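Local coordinates for protein 5-Carboxyvanillate Decarboxylase (Novosphingobium aromaticivorans, PDB 4QRN) that probably removes a carboxyl group from 5-carboxyvanillate as a manganese-dependent decarboxylase of the amidohydrolase superfamily, at residues I84-R87 and E93-I96; I96-A101 and Y339-D344. All blocks are in the same frame, centred on the assembly; numbering follows the deposited sequence.

Followed from the N terminus, the chain first meets contact 1, a local closure in which helix 79-89 turns through a short connection into helix 93-101, so that side chains of 84-87 and 93-96 meet. Contact 2 then starts where contact 1 ends: the two share Ile96, and the rest of helix 93-101 is met, 238 residues on, by 339-344, the loop that runs into helix 343-350. The two loops therefore follow one another along the chain and neither encloses the other. In space they meet directly, through the salt bridge of Arg87 with Asp98 and through packing of Ile84 on Tyr339. Together they tie the early helical pair to the ligand-binding loop near the C terminus.

Contact 1: I84-R87 and E93-I96; sequences ILER and ERRI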
ATOM      1  N   ILE A  84      -3.511  25.892   5.503  1.00  8.27           N
ATOM      2  CA  ILE A  84      -4.408  25.024   4.766  1.00  8.48           C
ATOM      3  C   ILE A  84      -5.860  25.404   4.998  1.00  7.92           C
ATOM      4  O   ILE A  84      -6.657  25.467   4.044  1.00  8.37           O
ATOM      5  CB  ILE A  84      -4.120  23.549   5.122  1.00  8.92           C
ATOM      6  CG1 ILE A  84      -2.861  23.103   4.355  1.00  9.71           C
ATOM      7  CG2 ILE A  84      -5.337  22.637   4.878  1.00  9.51           C
ATOM      8  CD1 ILE A  84      -2.277  21.776   4.809  1.00 10.60           C
ATOM      9  N   LEU A  85      -6.247  25.632   6.251  1.00  8.37           N
ATOM     10  CA  LEU A  85      -7.650  25.908   6.517  1.00  9.11           C
ATOM     11  C   LEU A  85      -8.061  27.203   5.816  1.00  9.06           C
ATOM     12  O   LEU A  85      -9.144  27.273   5.222  1.00  9.61           O
ATOM     13  CB  LEU A  85      -7.874  25.970   8.028  1.00 11.34           C
ATOM     14  CG  LEU A  85      -9.304  26.179   8.496  1.00 14.20           C
ATOM     15  CD1 LEU A  85     -10.183  25.042   8.028  1.00 16.66           C
ATOM     16  CD2 LEU A  85      -9.325  26.343  10.030  1.00 14.61           C
ATOM     17  N   GLU A  86      -7.214  28.227   5.887  1.00  8.96           N
ATOM     18  CA  GLU A  86      -7.515  29.467   5.195  1.00  9.34           C
ATOM     19  C   GLU A  86      -7.695  29.262   3.692  1.00  8.77           C
ATOM     20  O   GLU A  86      -8.639  29.759   3.065  1.00  9.71           O
ATOM     21  CB  GLU A  86      -6.388  30.472   5.431  1.00 11.67           C
ATOM     22  CG  GLU A  86      -6.365  31.048   6.816  1.00 16.40           C
ATOM     23  CD  GLU A  86      -5.254  32.075   7.012  1.00 21.14           C
ATOM     24  OE1 GLU A  86      -4.673  32.561   6.005  1.00 23.18           O
ATOM     25  OE2 GLU A  86      -4.969  32.414   8.186  1.00 22.68           O
ATOM     26  N   ARG A  87      -6.771  28.533   3.090  1.00  7.68           N
ATOM     27  CA  ARG A  87      -6.840  28.312   1.647  1.00  8.16           C
ATOM     28  C   ARG A  87      -8.051  27.456   1.270  1.00  7.71           C
ATOM     29  O   ARG A  87      -8.689  27.731   0.240  1.00  7.71           O
ATOM     30  CB  ARG A  87      -5.538  27.692   1.123  1.00  8.12           C
ATOM     31  CG  ARG A  87      -4.403  28.710   1.065  1.00  8.91           C
ATOM     32  CD  ARG A  87      -3.111  28.057   0.682  1.00  9.19           C
ATOM     33  NE  ARG A  87      -2.110  29.071   0.393  1.00  9.62           N
ATOM     34  CZ  ARG A  87      -0.838  29.011   0.747  1.00 11.11           C
ATOM     35  NH1 ARG A  87      -0.367  27.965   1.412  1.00 13.23           N
ATOM     36  NH2 ARG A  87      -0.042  30.021   0.415  1.00 13.14           N
ATOM     37  N   GLU A  93     -10.540  35.204  -5.115  1.00 14.54           N
ATOM     38  CA  GLU A  93      -9.339  35.858  -5.602  1.00 16.80           C
ATOM     39  C   GLU A  93      -8.059  35.337  -4.977  1.00 14.30           C
ATOM     40  O   GLU A  93      -7.036  35.341  -5.653  1.00 13.38           O
ATOM     41  CB  GLU A  93      -9.431  37.367  -5.377  1.00 24.88           C
ATOM     42  CG  GLU A  93     -10.541  38.033  -6.163  1.00 35.33           C
ATOM     43  CD  GLU A  93     -10.390  37.842  -7.661  1.00 43.84           C
ATOM     44  OE1 GLU A  93      -9.244  37.663  -8.134  1.00 47.82           O
ATOM     45  OE2 GLU A  93     -11.419  37.866  -8.367  1.00 46.56           O
ATOM     46  N   ARG A  94      -8.087  34.899  -3.717  1.00 13.77           N
ATOM     47  CA  ARG A  94      -6.868  34.346  -3.105  1.00 12.73           C
ATOM     48  C   ARG A  94      -6.501  33.030  -3.771  1.00 10.80           C
ATOM     49  O   ARG A  94      -5.330  32.808  -4.095  1.00 10.43           O
ATOM     50  CB  ARG A  94      -6.958  34.152  -1.568  1.00 15.25           C
ATOM     51  CG  ARG A  94      -5.662  33.422  -0.977  1.00 19.12           C
ATOM     52  CD  ARG A  94      -5.668  33.086   0.537  1.00 21.66           C
ATOM     53  NE  ARG A  94      -4.359  32.564   0.994  1.00 23.16           N
ATOM     54  CZ  ARG A  94      -4.035  32.333   2.263  1.00 24.85           C
ATOM     55  NH1 ARG A  94      -2.830  31.869   2.562  1.00 24.90           N
ATOM     56  NH2 ARG A  94      -4.912  32.561   3.236  1.00 25.78           N
ATOM     57  N   ARG A  95      -7.486  32.152  -3.979  1.00  9.97           N
ATOM     58  CA  ARG A  95      -7.210  30.888  -4.650  1.00  8.89           C
ATOM     59  C   ARG A  95      -6.680  31.154  -6.064  1.00  8.65           C
ATOM     60  O   ARG A  95      -5.723  30.522  -6.502  1.00  8.38           O
ATOM     61  CB  ARG A  95      -8.479  30.040  -4.692  1.00  8.97           C
ATOM     62  CG  ARG A  95      -8.304  28.722  -5.442  1.00  9.05           C
ATOM     63  CD  ARG A  95      -9.519  27.836  -5.331  1.00  9.15           C
ATOM     64  NE  ARG A  95      -9.815  27.426  -3.970  1.00  8.74           N
ATOM     65  CZ  ARG A  95      -9.559  26.230  -3.446  1.00  8.20           C
ATOM     66  NH1 ARG A  95      -9.009  25.239  -4.167  1.00  8.22           N
ATOM     67  NH2 ARG A  95      -9.904  25.990  -2.192  1.00  8.35           N
ATOM     68  N   ILE A  96      -7.311  32.073  -6.781  1.00  8.68           N
ATOM     69  CA  ILE A  96      -6.862  32.403  -8.128  1.00  9.05           C
ATOM     70  C   ILE A  96      -5.423  32.915  -8.107  1.00  8.44           C
ATOM     71  O   ILE A  96      -4.627  32.533  -8.955  1.00  8.43           O
ATOM     72  CB  ILE A  96      -7.794  33.447  -8.759  1.00 10.79           C
ATOM     73  CG1 ILE A  96      -9.175  32.847  -9.036  1.00 12.61           C
ATOM     74  CG2 ILE A  96      -7.163  34.072 -10.020  1.00 11.69           C
ATOM     75  CD1 ILE A  96      -9.239  31.916 -10.181  1.00 13.70           C
TER
HETATM   76  O   HOH W   1      -1.574  32.390  -0.348  1.00 16.07           O
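The guanidinium group of Arg94 has the CG methylene of Arg87 over one face, 3.6 Å above its plane and offset toward the rim, while the carboxylate of Glu86 and a water meet it at the edge. The Arg94 chain is extended from its first torsion (chi1 175°) to NE, which carries the guanidinium across to Glu86. There NH2 donates to Glu86 OE1 over 2.8 Å, and this salt bridge lies almost in the guanidinium plane and uses the anti lone pair of the oxygen. Arg94 NH1 lies over a face of the Arg87 guanidinium, 3.6 Å from Arg87 NE, the two planes turned 65° apart. One water accepts from both side chains, at 2.9 Å from Arg87 NH2 and 3.1 Å from Arg94 NE. Deeper in, Arg95 bends at chi3; its NE is held by Asp90 O and its NH2 by Ala43 O, with NH2 3.2 Å from Arg87 O. Two like charges can probably sit this close because Glu86 pairs with Arg94 and Asp98 with Arg87, Gln83 OE1 accepts from Arg94 NH1, and the water bridges them. The two successive helices are thus joined by polar groups, with the aliphatic part of Arg87 as padding.

Contact 2: I96-A101 and Y339-D344; sequences IADMDA and YQYVAD. With 1DF (4-hydroxy-3-methoxy-5-nitrobenzoic acid), chain F.
The loop 339-344 lines the inhibitor pocket just after the manganese ligand Asp336, then docks on helix 93-101. On the pocket side, the Tyr339 ring lies face to face with the bound 4-hydroxy-3-methoxy-5-nitrobenzoic acid, whose CM2 sits over the ring centre, 3.2 Å above its plane; Tyr339 OH is hydrogen-bonded to Thr112. Were Tyr339 an alanine, the inhibitor's ring would probably lose that flat support, and Thr112 its phenolic partner. Tyr341 points toward helix 93-101, its CG anti to the backbone N (chi1 175°), and its hydroxyl donates to Asp98 O over 2.7 Å. The C=O...donor angle is a bent 110°, perhaps partly because Thr102 OG1 also bonds to that oxygen. Asp98 CB packs 3.4 Å from Tyr341 OH, and Ala101 CB touches the same oxygen at 3.9 Å. The Asp98 carboxylate lies beside the phenol ring, planes 28° apart, while OD2 bonds to Tyr337 OH and pairs with Arg87. Val342 takes the N-cap position of helix 343-350, and it and Gln340 pack on Tyr277 of the second subunit. Tyr341 also touches Arg87 of helix 79-89, while Ile96 and Met99 of helix 93-101 pack on Phe147 of strand 147-149.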
ATOM      1  N   ILE A  96      -7.311  32.073  -6.781  1.00  8.68           N
ATOM      2  CA  ILE A  96      -6.862  32.403  -8.128  1.00  9.05           C
ATOM      3  C   ILE A  96      -5.423  32.915  -8.107  1.00  8.44           C
ATOM      4  O   ILE A  96      -4.627  32.533  -8.955  1.00  8.43           O
ATOM      5  CB  ILE A  96      -7.794  33.447  -8.759  1.00 10.79           C
ATOM      6  CG1 ILE A  96      -9.175  32.847  -9.036  1.00 12.61           C
ATOM      7  CG2 ILE A  96      -7.163  34.072 -10.020  1.00 11.69           C
ATOM      8  CD1 ILE A  96      -9.239  31.916 -10.181  1.00 13.70           C
ATOM      9  N   ALA A  97      -5.096  33.790  -7.159  1.00  8.31           N
ATOM     10  CA  ALA A  97      -3.725  34.296  -7.061  1.00  8.78           C
ATOM     11  C   ALA A  97      -2.742  33.145  -6.778  1.00  7.96           C
ATOM     12  O   ALA A  97      -1.628  33.139  -7.311  1.00  8.01           O
ATOM     13  CB  ALA A  97      -3.644  35.369  -5.994  1.00 10.08           C
ATOM     14  N   ASP A  98      -3.140  32.207  -5.926  1.00  8.13           N
ATOM     15  CA  ASP A  98      -2.266  31.083  -5.634  1.00  8.00           C
ATOM     16  C   ASP A  98      -2.042  30.223  -6.886  1.00  7.76           C
ATOM     17  O   ASP A  98      -0.936  29.706  -7.101  1.00  8.28           O
ATOM     18  CB  ASP A  98      -2.845  30.215  -4.498  1.00  8.45           C
ATOM     19  CG  ASP A  98      -2.604  30.805  -3.102  1.00  9.36           C
ATOM     20  OD1 ASP A  98      -1.914  31.841  -2.966  1.00 10.20           O
ATOM     21  OD2 ASP A  98      -3.101  30.203  -2.123  1.00  9.58           O
ATOM     22  N   MET A  99      -3.087  30.031  -7.678  1.00  7.66           N
ATOM     23  CA  MET A  99      -2.948  29.333  -8.943  1.00  7.78           C
ATOM     24  C   MET A  99      -2.044  30.112  -9.889  1.00  7.56           C
ATOM     25  O   MET A  99      -1.131  29.546 -10.510  1.00  8.08           O
ATOM     26  CB  MET A  99      -4.313  29.112  -9.579  1.00  8.26           C
ATOM     27  CG  MET A  99      -5.160  28.085  -8.816  1.00  9.08           C
ATOM     28  SD  MET A  99      -6.898  28.054  -9.267  1.00  9.38           S
ATOM     29  CE  MET A  99      -6.808  27.561 -10.989  1.00 10.39           C
ATOM     30  N   ASP A 100      -2.284  31.420 -10.014  1.00  7.69           N
ATOM     31  CA  ASP A 100      -1.487  32.242 -10.903  1.00  8.07           C
ATOM     32  C   ASP A 100      -0.002  32.141 -10.517  1.00  8.51           C
ATOM     33  O   ASP A 100       0.880  32.095 -11.381  1.00  8.74           O
ATOM     34  CB  ASP A 100      -1.949  33.693 -10.838  1.00  9.28           C
ATOM     35  CG  ASP A 100      -3.299  33.934 -11.519  1.00  9.21           C
ATOM     36  OD1 ASP A 100      -3.762  33.086 -12.314  1.00  9.26           O
ATOM     37  OD2 ASP A 100      -3.873  35.030 -11.291  1.00  9.57           O
ATOM     38  N   ALA A 101       0.292  32.136  -9.222  1.00  8.59           N
ATOM     39  CA  ALA A 101       1.674  32.116  -8.743  1.00  9.17           C
ATOM     40  C   ALA A 101       2.393  30.805  -9.026  1.00  9.29           C
ATOM     41  O   ALA A 101       3.619  30.743  -8.921  1.00 10.63           O
ATOM     42  CB  ALA A 101       1.715  32.425  -7.253  1.00 10.61           C
ATOM     43  N   TYR A 339      -3.240  21.118   0.386  1.00  6.67           N
ATOM     44  CA  TYR A 339      -2.481  20.210   1.227  1.00  7.11           C
ATOM     45  C   TYR A 339      -1.031  20.059   0.798  1.00  6.71           C
ATOM     46  O   TYR A 339      -0.158  19.764   1.619  1.00  7.60           O
ATOM     47  CB  TYR A 339      -3.169  18.840   1.282  1.00  7.47           C
ATOM     48  CG  TYR A 339      -4.567  18.958   1.870  1.00  7.21           C
ATOM     49  CD1 TYR A 339      -4.748  19.119   3.240  1.00  6.97           C
ATOM     50  CD2 TYR A 339      -5.703  18.912   1.065  1.00  7.39           C
ATOM     51  CE1 TYR A 339      -6.007  19.264   3.795  1.00  7.26           C
ATOM     52  CE2 TYR A 339      -6.986  19.066   1.605  1.00  6.99           C
ATOM     53  CZ  TYR A 339      -7.117  19.215   2.976  1.00  7.07           C
ATOM     54  OH  TYR A 339      -8.349  19.347   3.546  1.00  7.78           O
ATOM     55  N   GLN A 340      -0.775  20.229  -0.495  1.00  6.95           N
ATOM     56  CA  GLN A 340       0.557  20.088  -1.042  1.00  7.01           C
ATOM     57  C   GLN A 340       0.770  21.143  -2.133  1.00  7.63           C
ATOM     58  O   GLN A 340       0.821  20.835  -3.327  1.00  9.39           O
ATOM     59  CB  GLN A 340       0.772  18.662  -1.539  1.00  8.47           C
ATOM     60  CG  GLN A 340       2.233  18.339  -1.792  1.00  8.72           C
ATOM     61  CD  GLN A 340       2.518  16.849  -1.703  1.00  8.11           C
ATOM     62  OE1 GLN A 340       1.738  16.076  -1.133  1.00  8.22           O
ATOM     63  NE2 GLN A 340       3.637  16.435  -2.296  1.00  8.57           N
ATOM     64  N   TYR A 341       0.875  22.397  -1.702  1.00  8.16           N
ATOM     65  CA  TYR A 341       1.000  23.551  -2.590  1.00  8.26           C
ATOM     66  C   TYR A 341       2.466  23.943  -2.650  1.00  8.19           C
ATOM     67  O   TYR A 341       2.956  24.635  -1.768  1.00  9.41           O
ATOM     68  CB  TYR A 341       0.155  24.698  -2.018  1.00  9.21           C
ATOM     69  CG  TYR A 341       0.261  26.006  -2.765  1.00  8.93           C
ATOM     70  CD1 TYR A 341       0.058  26.076  -4.142  1.00  8.68           C
ATOM     71  CD2 TYR A 341       0.538  27.186  -2.091  1.00 10.38           C
ATOM     72  CE1 TYR A 341       0.133  27.272  -4.834  1.00  8.31           C
ATOM     73  CE2 TYR A 341       0.625  28.394  -2.765  1.00 10.99           C
ATOM     74  CZ  TYR A 341       0.428  28.437  -4.136  1.00  9.20           C
ATOM     75  OH  TYR A 341       0.528  29.628  -4.815  1.00 10.10           O
ATOM     76  N   VAL A 342       3.173  23.468  -3.666  1.00  7.64           N
ATOM     77  CA  VAL A 342       4.632  23.581  -3.693  1.00  8.04           C
ATOM     78  C   VAL A 342       5.090  23.996  -5.076  1.00  7.49           C
ATOM     79  O   VAL A 342       5.085  23.210  -6.015  1.00  8.02           O
ATOM     80  CB  VAL A 342       5.316  22.242  -3.309  1.00  9.17           C
ATOM     81  CG1 VAL A 342       6.809  22.462  -3.162  1.00  9.70           C
ATOM     82  CG2 VAL A 342       4.682  21.622  -2.043  1.00 10.56           C
ATOM     83  N   ALA A 343       5.484  25.261  -5.214  1.00  7.93           N
ATOM     84  CA  ALA A 343       5.927  25.758  -6.516  1.00  8.32           C
ATOM     85  C   ALA A 343       7.056  24.890  -7.078  1.00  7.89           C
ATOM     86  O   ALA A 343       7.107  24.634  -8.295  1.00  8.04           O
ATOM     87  CB  ALA A 343       6.357  27.229  -6.401  1.00  9.36           C
ATOM     88  N   ASP A 344       7.986  24.464  -6.228  1.00  8.23           N
ATOM     89  CA  ASP A 344       9.095  23.656  -6.733  1.00  8.54           C
ATOM     90  C   ASP A 344       8.624  22.333  -7.329  1.00  7.81           C
ATOM     91  O   ASP A 344       9.314  21.785  -8.191  1.00  8.23           O
ATOM     92  CB  ASP A 344      10.128  23.392  -5.630  1.00 10.19           C
ATOM     93  CG  ASP A 344      11.052  24.555  -5.390  1.00 13.56           C
ATOM     94  OD1 ASP A 344      11.191  25.432  -6.258  1.00 13.41           O
ATOM     95  OD2 ASP A 344      11.692  24.547  -4.330  1.00 16.71           O
TER
HETATM   96  C1  1DF F 402      -4.405  15.677   3.165  0.91  7.13           C
HETATM   97  CO1 1DF F 402      -3.976  15.235   1.945  0.91  7.49           C
HETATM   98  CO2 1DF F 402      -5.787  15.875   3.378  0.91  7.25           C
HETATM   99  CM1 1DF F 402      -4.980  15.101   0.928  0.91  7.35           C
HETATM  100  CM2 1DF F 402      -6.687  15.868   2.332  0.91  7.21           C
HETATM  101  OM  1DF F 402      -8.025  16.102   2.475  0.91  7.81           O
HETATM  102  CZ  1DF F 402      -6.276  15.597   1.035  0.91  6.97           C
HETATM  103  CC  1DF F 402      -3.472  15.883   4.300  0.91  7.68           C
HETATM  104  CV  1DF F 402      -8.545  16.117   3.805  0.91  8.43           C
HETATM  105  O1  1DF F 402      -2.245  16.214   4.023  0.91  8.13           O
HETATM  106  O2  1DF F 402      -3.901  15.755   5.452  0.91  8.02           O
HETATM  107  O3  1DF F 402      -7.059  15.747   0.006  0.91  7.96           O
HETATM  108  N   1DF F 402      -4.602  14.172  -0.192  0.91 10.98           N
HETATM  109  O11 1DF F 402      -5.377  13.852  -1.048  0.91 12.10           O
HETATM  110  O22 1DF F 402      -3.477  13.605  -0.114  0.91 12.55           O